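RNA-dependent RNA Polymerase (Bombyx mori cytoplasmic polyhedrosis virus, PDB 6TZ0) catalyses RNA-templated RNA synthesis, transcribing the viral double-stranded genome segments into plus strands and probably copying packaged plus strands into the complementary minus strands. Local coordinates at residues Ala200-Thr205 against Asp240-Glu245; Ser398-Glu403 against Tyr511-Asn516; Met890-Asp895 against Ile1011-Ala1016. All blocks are in the same frame, centred on the assembly; numbering follows the deposited sequence.

Contact 1: Ala200-Thr205 against Asp240-Glu245; sequences ASILPT and DSYIDE
Ile202 and Tyr242 form a small, buried apolar contact in the N-terminal region of the polymerase, where the loop leading into helix 206-218 meets the first turn of helix 242-248. Ile202 CG1 lies 4.0 Å from Tyr242 CB, at the base of the ring, the isoleucine lying nearly perpendicular to the tyrosine. With chi1 of 179°, the tyrosine ring is carried away from its own backbone N toward the loop, where Thr205 OG1 is 4.4 Å from Tyr242 CD2, a loose approach. The hydroxyl at the far end of the ring is hydrogen-bonded to Asp341. The loop closes in a type I beta turn over Leu203 and Pro204, with Thr205 N bonded to Ile202 O at 3.2 Å. The same oxygen accepts from Thr205 OG1 at 2.6 Å, in the carbonyl plane, and this second bond sets the rotation of the hydroxyl. On the other side, Ser241 occupies the N-cap position of helix 242-248, but its OG makes no capping bond to a backbone N-H; it binds Asp244 OD2 instead, at 3.0 Å, meeting the carboxylate from above its plane. Phe206 and Phe234 also pack on Tyr242, joining helices 206-218 and 224-237 to the same ring.

Contact 2: Ser398-Glu403 against Tyr511-Asn516; sequences SSFTDE and YDLNDN
Phe400 and Leu513 lie alongside each other, running antiparallel, the leucine meeting the phenyl ring at its edge. Leu513 CD1 stands 3.8 Å from Phe400 CD1, near the ring plane, and Leu513 CB lies 3.9 Å from Phe400 CE1, so the leucine runs along one rim of the ring. Farther out, Phe400 and Asn514 point toward one another, the amide meeting the CZ end of the ring. Asn514 ND2 and OD1 lie 3.3 Å and 3.4 Å from Phe400 CZ, with the amide plane turned 72° from the ring, a steep and oblique meeting. Asn514 chi1 of -68° sets CG anti to the carbonyl carbon, which swings the amide toward Phe400 although its CB does not point straight at the other segment. Glu403, in the first turn of helix 401-409, adds its aliphatic part: Glu403 CG is 3.7 Å from Leu513 CD2, and the bend at chi2 (69°) carries the carboxylate away from the leucine. Leu513 thus touches both the phenyl edge and the aliphatic part of Glu403. Tyr396 of helix 389-397 meets Phe400 edge-to-face and also touches Asn514. The contact is surface packing within the central polymerase domain, away from the metal- and nucleotide-binding sites, joining the start of helix 401-409 to the loop between helices 501-508 and 530-535.

Contact 3: Met890-Asp895 against Ile1011-Ala1016; sequences MVLDDD and IPTMPA
Leu892 and Thr1013 are brought together by matching first torsions: Leu892 CG (chi1 -69°) and Thr1013 CG2 both stand anti to their carbonyl carbons, and the methyl ends of the two side chains face each other. The threonine methyl lies by the isopropyl end of the leucine, Thr1013 CG2 being 3.8 Å from Leu892 CD2; its modelled spacing to Leu892 CD1 is implausibly short, and the fine detail of this packing is doubtful. Thr1013 chi1 of 64° turns the hydroxyl off to the other side, and the methyl is the branch nearest Leu892. A second, looser meeting lies at the other end of the contact. There Asp894 OD1 comes 4.1 Å from both Ile1011 N and Ile1011 CB, the two side chains crossing at a slant, too far apart for a bond to the amide. Asp893 is the N-cap of helix 894-899; its OD1 accepts a weak bond from Asp895 N at 3.5 Å, and its OD2 forms a salt bridge with Arg853. Tyr876 of helix 873-878 packs on both Leu892 and Thr1013, while Ile1011 reaches Thr903 and Leu906 of helix 902-911. In this way the C-terminal region sets the approach to helix 894-899 beside the loop that runs from helix 996-1004 to strand 1022-1027.

How the contacts relate
The three contacts follow one another along the chain in the N-terminal, central polymerase and C-terminal regions, share no helix or strand, and lie far apart, with centres 50 to 61 Å from one another. Contact 1 is the buried one, contact 2 lies at the surface and contact 3 is intermediate. Each sets a loop against the beginning of a helix or the residues leading into it, yet the chemistry differs. Contact 1 rests on an aliphatic-aromatic pair beside an internally bonded turn, contact 2 joins aromatic, aliphatic and amide groups over the largest buried area, and contact 3 pairs loosely defined aliphatic packing, whose spacing is uncertain, with a distant carboxylate approach.

Contact 1: Ala200-Thr205 against Asp240-Glu245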
loop_
_atom_site.group_PDB
_atom_site.type_symbol
_atom_site.label_atom_id
_atom_site.label_comp_id
_atom_site.label_asym_id
_atom_site.label_seq_id
_atom_site.Cartn_x
_atom_site.Cartn_y
_atom_site.Cartn_z
ATOM N N ALA A 200 20.394 -24.189 -20.314
ATOM C CA ALA A 200 20.659 -23.406 -19.114
ATOM C C ALA A 200 19.384 -23.119 -18.333
ATOM O O ALA A 200 18.270 -23.289 -18.827
ATOM C CB ALA A 200 21.340 -22.088 -19.472
ATOM N N SER A 201 19.567 -22.663 -17.094
ATOM C CA SER A 201 18.434 -22.465 -16.196
ATOM C C SER A 201 17.754 -21.124 -16.435
ATOM O O SER A 201 16.524 -21.025 -16.371
ATOM C CB SER A 201 18.903 -22.574 -14.752
ATOM O OG SER A 201 19.856 -21.568 -14.473
ATOM N N ILE A 202 18.537 -20.077 -16.716
ATOM C CA ILE A 202 17.993 -18.739 -16.950
ATOM C C ILE A 202 17.510 -18.565 -18.381
ATOM O O ILE A 202 16.990 -17.501 -18.742
ATOM C CB ILE A 202 19.091 -17.739 -16.530
ATOM C CG1 ILE A 202 18.527 -16.340 -16.255
ATOM C CG2 ILE A 202 20.169 -17.686 -17.594
ATOM C CD1 ILE A 202 17.487 -16.292 -15.167
ATOM N N LEU A 203 17.626 -19.605 -19.196
ATOM C CA LEU A 203 17.307 -19.508 -20.617
ATOM C C LEU A 203 15.835 -19.232 -20.962
ATOM O O LEU A 203 15.604 -18.595 -22.003
ATOM C CB LEU A 203 17.836 -20.783 -21.290
ATOM C CG LEU A 203 18.091 -20.934 -22.790
ATOM C CD1 LEU A 203 16.870 -21.352 -23.549
ATOM C CD2 LEU A 203 18.654 -19.644 -23.355
ATOM N N PRO A 204 14.810 -19.651 -20.190
ATOM C CA PRO A 204 13.445 -19.204 -20.550
ATOM C C PRO A 204 13.137 -17.728 -20.329
ATOM O O PRO A 204 12.055 -17.283 -20.725
ATOM C CB PRO A 204 12.550 -20.095 -19.683
ATOM C CG PRO A 204 13.312 -21.294 -19.498
ATOM C CD PRO A 204 14.723 -20.865 -19.352
ATOM N N THR A 205 14.022 -16.952 -19.702
ATOM C CA THR A 205 13.771 -15.517 -19.598
ATOM C C THR A 205 14.253 -14.782 -20.842
ATOM O O THR A 205 13.857 -13.637 -21.098
ATOM C CB THR A 205 14.444 -14.945 -18.354
ATOM O OG1 THR A 205 15.855 -15.162 -18.435
ATOM C CG2 THR A 205 13.906 -15.611 -17.108
ATOM N N ASP A 240 27.074 -15.143 -14.966
ATOM C CA ASP A 240 27.057 -15.715 -13.621
ATOM C C ASP A 240 25.663 -15.703 -13.011
ATOM O O ASP A 240 25.135 -16.760 -12.655
ATOM C CB ASP A 240 28.039 -14.950 -12.723
ATOM C CG ASP A 240 28.282 -15.626 -11.381
ATOM O OD1 ASP A 240 27.773 -16.736 -11.128
ATOM O OD2 ASP A 240 28.992 -15.026 -10.554
ATOM N N SER A 241 25.055 -14.534 -12.869
ATOM C CA SER A 241 23.715 -14.414 -12.314
ATOM C C SER A 241 23.101 -13.180 -12.942
ATOM O O SER A 241 23.623 -12.078 -12.770
ATOM C CB SER A 241 23.741 -14.299 -10.796
ATOM O OG SER A 241 22.430 -14.165 -10.282
ATOM N N TYR A 242 22.002 -13.373 -13.667
ATOM C CA TYR A 242 21.524 -12.351 -14.588
ATOM C C TYR A 242 20.897 -11.173 -13.852
ATOM O O TYR A 242 21.247 -10.014 -14.113
ATOM C CB TYR A 242 20.554 -13.004 -15.569
ATOM C CG TYR A 242 19.928 -12.107 -16.596
ATOM C CD1 TYR A 242 20.709 -11.396 -17.489
ATOM C CD2 TYR A 242 18.554 -12.069 -16.751
ATOM C CE1 TYR A 242 20.137 -10.599 -18.453
ATOM C CE2 TYR A 242 17.971 -11.285 -17.717
ATOM C CZ TYR A 242 18.768 -10.556 -18.568
ATOM O OH TYR A 242 18.194 -9.771 -19.533
ATOM N N ILE A 243 20.019 -11.452 -12.889
ATOM C CA ILE A 243 19.295 -10.391 -12.200
ATOM C C ILE A 243 20.220 -9.628 -11.256
ATOM O O ILE A 243 20.125 -8.400 -11.138
ATOM C CB ILE A 243 18.086 -10.986 -11.462
ATOM C CG1 ILE A 243 17.214 -11.789 -12.427
ATOM C CG2 ILE A 243 17.262 -9.906 -10.844
ATOM C CD1 ILE A 243 16.641 -10.987 -13.557
ATOM N N ASP A 244 21.146 -10.332 -10.601
ATOM C CA ASP A 244 22.080 -9.684 -9.685
ATOM C C ASP A 244 23.022 -8.744 -10.419
ATOM O O ASP A 244 23.278 -7.623 -9.957
ATOM C CB ASP A 244 22.884 -10.735 -8.926
ATOM C CG ASP A 244 22.054 -11.478 -7.915
ATOM O OD1 ASP A 244 21.117 -10.877 -7.362
ATOM O OD2 ASP A 244 22.337 -12.664 -7.675
ATOM N N GLU A 245 23.525 -9.169 -11.576
ATOM C CA GLU A 245 24.416 -8.307 -12.337
ATOM C C GLU A 245 23.662 -7.160 -12.991
ATOM O O GLU A 245 24.221 -6.074 -13.145
ATOM C CB GLU A 245 25.182 -9.115 -13.377
ATOM C CG GLU A 245 26.235 -10.007 -12.767
ATOM C CD GLU A 245 27.357 -9.215 -12.129
ATOM O OE1 GLU A 245 27.702 -8.138 -12.658
ATOM O OE2 GLU A 245 27.886 -9.661 -11.091
#

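Contact 2: Ser398-Glu403 against Tyr511-Asn516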
loop_
_atom_site.group_PDB
_atom_site.type_symbol
_atom_site.label_atom_id
_atom_site.label_comp_id
_atom_site.label_asym_id
_atom_site.label_seq_id
_atom_site.Cartn_x
_atom_site.Cartn_y
_atom_site.Cartn_z
ATOM N N SER A 398 4.972 22.892 13.938
ATOM C CA SER A 398 4.147 23.314 15.059
ATOM C C SER A 398 3.295 24.534 14.750
ATOM O O SER A 398 2.412 24.865 15.545
ATOM C CB SER A 398 5.032 23.593 16.267
ATOM O OG SER A 398 5.890 24.688 16.015
ATOM N N SER A 399 3.532 25.207 13.630
ATOM C CA SER A 399 2.688 26.315 13.220
ATOM C C SER A 399 1.436 25.868 12.479
ATOM O O SER A 399 0.609 26.713 12.135
ATOM C CB SER A 399 3.500 27.270 12.354
ATOM O OG SER A 399 3.957 26.617 11.192
ATOM N N PHE A 400 1.270 24.570 12.239
ATOM C CA PHE A 400 0.114 24.044 11.531
ATOM C C PHE A 400 -0.885 23.342 12.436
ATOM O O PHE A 400 -1.955 22.968 11.958
ATOM C CB PHE A 400 0.559 23.063 10.440
ATOM C CG PHE A 400 1.249 23.713 9.280
ATOM C CD1 PHE A 400 0.516 24.266 8.246
ATOM C CD2 PHE A 400 2.629 23.775 9.224
ATOM C CE1 PHE A 400 1.147 24.859 7.178
ATOM C CE2 PHE A 400 3.259 24.370 8.161
ATOM C CZ PHE A 400 2.515 24.918 7.141
ATOM N N THR A 401 -0.579 23.182 13.726
ATOM C CA THR A 401 -1.337 22.256 14.564
ATOM C C THR A 401 -2.738 22.757 14.888
ATOM O O THR A 401 -3.669 21.949 14.990
ATOM C CB THR A 401 -0.575 21.970 15.855
ATOM O OG1 THR A 401 -0.343 23.199 16.544
ATOM C CG2 THR A 401 0.746 21.303 15.561
ATOM N N ASP A 402 -2.925 24.066 15.031
ATOM C CA ASP A 402 -4.227 24.576 15.447
ATOM C C ASP A 402 -5.242 24.567 14.310
ATOM O O ASP A 402 -6.412 24.221 14.529
ATOM C CB ASP A 402 -4.073 25.982 16.017
ATOM C CG ASP A 402 -5.344 26.485 16.658
ATOM O OD1 ASP A 402 -5.676 26.009 17.767
ATOM O OD2 ASP A 402 -6.011 27.353 16.052
ATOM N N GLU A 403 -4.807 24.905 13.096
ATOM C CA GLU A 403 -5.665 24.795 11.923
ATOM C C GLU A 403 -6.032 23.345 11.627
ATOM O O GLU A 403 -7.191 23.047 11.304
ATOM C CB GLU A 403 -4.968 25.427 10.721
ATOM C CG GLU A 403 -5.764 25.383 9.438
ATOM C CD GLU A 403 -6.985 26.274 9.462
ATOM O OE1 GLU A 403 -6.974 27.293 10.187
ATOM O OE2 GLU A 403 -7.961 25.955 8.750
ATOM N N TYR A 511 -1.928 18.634 3.678
ATOM C CA TYR A 511 -1.846 18.798 2.232
ATOM C C TYR A 511 -2.697 19.954 1.734
ATOM O O TYR A 511 -2.402 20.514 0.676
ATOM C CB TYR A 511 -2.290 17.538 1.498
ATOM C CG TYR A 511 -1.476 16.305 1.771
ATOM C CD1 TYR A 511 -0.138 16.257 1.445
ATOM C CD2 TYR A 511 -2.071 15.151 2.251
ATOM C CE1 TYR A 511 0.605 15.126 1.663
ATOM C CE2 TYR A 511 -1.334 14.011 2.465
ATOM C CZ TYR A 511 0.005 14.008 2.169
ATOM O OH TYR A 511 0.754 12.882 2.372
ATOM N N ASP A 512 -3.739 20.319 2.465
ATOM C CA ASP A 512 -4.593 21.438 2.107
ATOM C C ASP A 512 -4.072 22.765 2.629
ATOM O O ASP A 512 -4.754 23.782 2.485
ATOM C CB ASP A 512 -6.005 21.205 2.635
ATOM C CG ASP A 512 -6.678 20.026 1.979
ATOM O OD1 ASP A 512 -6.351 19.727 0.812
ATOM O OD2 ASP A 512 -7.531 19.391 2.632
ATOM N N LEU A 513 -2.889 22.782 3.232
ATOM C CA LEU A 513 -2.358 23.981 3.850
ATOM C C LEU A 513 -1.039 24.429 3.248
ATOM O O LEU A 513 -0.543 25.498 3.614
ATOM C CB LEU A 513 -2.176 23.756 5.354
ATOM C CG LEU A 513 -3.435 23.409 6.139
ATOM C CD1 LEU A 513 -3.061 23.155 7.568
ATOM C CD2 LEU A 513 -4.448 24.518 6.045
ATOM N N ASN A 514 -0.461 23.645 2.345
ATOM C CA ASN A 514 0.794 23.979 1.696
ATOM C C ASN A 514 0.681 23.669 0.213
ATOM O O ASN A 514 -0.362 23.233 -0.281
ATOM C CB ASN A 514 1.970 23.193 2.278
ATOM C CG ASN A 514 2.291 23.575 3.678
ATOM O OD1 ASN A 514 2.233 22.753 4.587
ATOM N ND2 ASN A 514 2.644 24.838 3.874
ATOM N N ASP A 515 1.795 23.875 -0.486
ATOM C CA ASP A 515 1.942 23.511 -1.887
ATOM C C ASP A 515 3.177 22.651 -2.118
ATOM O O ASP A 515 3.696 22.612 -3.235
ATOM C CB ASP A 515 1.998 24.761 -2.764
ATOM C CG ASP A 515 3.072 25.743 -2.317
ATOM O OD1 ASP A 515 3.655 25.562 -1.227
ATOM O OD2 ASP A 515 3.345 26.699 -3.070
ATOM N N ASN A 516 3.670 21.972 -1.089
ATOM C CA ASN A 516 4.905 21.212 -1.207
ATOM C C ASN A 516 4.681 19.704 -1.131
ATOM O O ASN A 516 5.484 18.978 -0.546
ATOM C CB ASN A 516 5.925 21.693 -0.174
ATOM C CG ASN A 516 5.409 21.667 1.235
ATOM O OD1 ASN A 516 4.334 21.155 1.507
ATOM N ND2 ASN A 516 6.174 22.256 2.148
#

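Contact 3: Met890-Asp895 against Ile1011-Ala1016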
loop_
_atom_site.group_PDB
_atom_site.type_symbol
_atom_site.label_atom_id
_atom_site.label_comp_id
_atom_site.label_asym_id
_atom_site.label_seq_id
_atom_site.Cartn_x
_atom_site.Cartn_y
_atom_site.Cartn_z
ATOM N N MET A 890 -28.208 5.166 -47.911
ATOM C CA MET A 890 -27.614 4.697 -46.667
ATOM C C MET A 890 -27.299 3.208 -46.699
ATOM O O MET A 890 -27.336 2.553 -45.653
ATOM C CB MET A 890 -28.533 5.010 -45.485
ATOM C CG MET A 890 -28.654 6.485 -45.143
ATOM S SD MET A 890 -29.719 6.758 -43.716
ATOM C CE MET A 890 -29.703 8.542 -43.608
ATOM N N VAL A 891 -27.065 2.682 -47.889
ATOM C CA VAL A 891 -26.841 1.264 -48.016
ATOM C C VAL A 891 -25.406 0.868 -47.773
ATOM O O VAL A 891 -24.488 1.275 -48.486
ATOM C CB VAL A 891 -27.277 0.761 -49.405
ATOM C CG1 VAL A 891 -26.873 -0.692 -49.598
ATOM C CG2 VAL A 891 -28.777 0.938 -49.578
ATOM N N LEU A 892 -25.210 0.104 -46.704
ATOM C CA LEU A 892 -23.896 -0.432 -46.412
ATOM C C LEU A 892 -23.692 -1.463 -47.502
ATOM O O LEU A 892 -24.620 -2.188 -47.859
ATOM C CB LEU A 892 -23.857 -1.108 -45.045
ATOM C CG LEU A 892 -23.984 -0.197 -43.828
ATOM C CD1 LEU A 892 -25.393 0.367 -43.739
ATOM C CD2 LEU A 892 -23.608 -0.932 -42.552
ATOM N N ASP A 893 -22.491 -1.537 -48.053
ATOM C CA ASP A 893 -22.263 -2.509 -49.099
ATOM C C ASP A 893 -21.968 -3.766 -48.329
ATOM O O ASP A 893 -20.822 -4.016 -47.977
ATOM C CB ASP A 893 -21.053 -2.109 -49.938
ATOM C CG ASP A 893 -20.752 -3.104 -51.039
ATOM O OD1 ASP A 893 -21.641 -3.914 -51.370
ATOM O OD2 ASP A 893 -19.624 -3.078 -51.576
ATOM N N ASP A 894 -22.993 -4.574 -48.064
ATOM C CA ASP A 894 -22.720 -5.768 -47.271
ATOM C C ASP A 894 -21.871 -6.804 -48.002
ATOM O O ASP A 894 -21.294 -7.679 -47.350
ATOM C CB ASP A 894 -24.042 -6.393 -46.830
ATOM C CG ASP A 894 -24.773 -5.540 -45.819
ATOM O OD1 ASP A 894 -24.097 -4.873 -45.009
ATOM O OD2 ASP A 894 -26.020 -5.516 -45.845
ATOM N N ASP A 895 -21.773 -6.724 -49.328
ATOM C CA ASP A 895 -20.963 -7.683 -50.075
ATOM C C ASP A 895 -19.476 -7.445 -49.830
ATOM O O ASP A 895 -18.724 -8.385 -49.541
ATOM C CB ASP A 895 -21.293 -7.580 -51.565
ATOM C CG ASP A 895 -20.762 -8.751 -52.377
ATOM O OD1 ASP A 895 -20.168 -9.691 -51.805
ATOM O OD2 ASP A 895 -20.940 -8.726 -53.612
ATOM N N ILE A 1011 -25.888 -6.728 -41.805
ATOM C CA ILE A 1011 -25.465 -5.947 -40.642
ATOM C C ILE A 1011 -26.523 -4.882 -40.359
ATOM O O ILE A 1011 -26.907 -4.148 -41.280
ATOM C CB ILE A 1011 -24.101 -5.318 -40.891
ATOM C CG1 ILE A 1011 -23.056 -6.409 -41.124
ATOM C CG2 ILE A 1011 -23.693 -4.458 -39.716
ATOM C CD1 ILE A 1011 -21.754 -5.901 -41.683
ATOM N N PRO A 1012 -27.029 -4.782 -39.131
ATOM C CA PRO A 1012 -28.098 -3.817 -38.858
ATOM C C PRO A 1012 -27.570 -2.397 -38.740
ATOM O O PRO A 1012 -26.432 -2.166 -38.327
ATOM C CB PRO A 1012 -28.675 -4.302 -37.525
ATOM C CG PRO A 1012 -27.530 -4.978 -36.862
ATOM C CD PRO A 1012 -26.740 -5.628 -37.962
ATOM N N THR A 1013 -28.413 -1.441 -39.120
ATOM C CA THR A 1013 -28.146 -0.023 -38.944
ATOM C C THR A 1013 -29.253 0.575 -38.090
ATOM O O THR A 1013 -30.436 0.372 -38.377
ATOM C CB THR A 1013 -28.081 0.713 -40.283
ATOM O OG1 THR A 1013 -29.364 0.658 -40.916
ATOM C CG2 THR A 1013 -27.053 0.080 -41.202
ATOM N N MET A 1014 -28.875 1.295 -37.050
ATOM C CA MET A 1014 -29.850 2.038 -36.271
ATOM C C MET A 1014 -30.224 3.322 -37.003
ATOM O O MET A 1014 -29.589 3.684 -37.992
ATOM C CB MET A 1014 -29.282 2.333 -34.878
ATOM C CG MET A 1014 -28.060 3.223 -34.834
ATOM S SD MET A 1014 -27.490 3.412 -33.132
ATOM C CE MET A 1014 -26.028 4.427 -33.341
ATOM N N PRO A 1015 -31.294 4.017 -36.600
ATOM C CA PRO A 1015 -31.535 5.352 -37.175
ATOM C C PRO A 1015 -30.529 6.402 -36.737
ATOM O O PRO A 1015 -30.417 7.438 -37.403
ATOM C CB PRO A 1015 -32.943 5.700 -36.680
ATOM C CG PRO A 1015 -33.583 4.395 -36.436
ATOM C CD PRO A 1015 -32.498 3.507 -35.918
ATOM N N ALA A 1016 -29.787 6.163 -35.660
ATOM C CA ALA A 1016 -28.923 7.162 -35.057
ATOM C C ALA A 1016 -27.523 7.201 -35.649
ATOM O O ALA A 1016 -26.804 8.175 -35.415
ATOM C CB ALA A 1016 -28.826 6.927 -33.548
#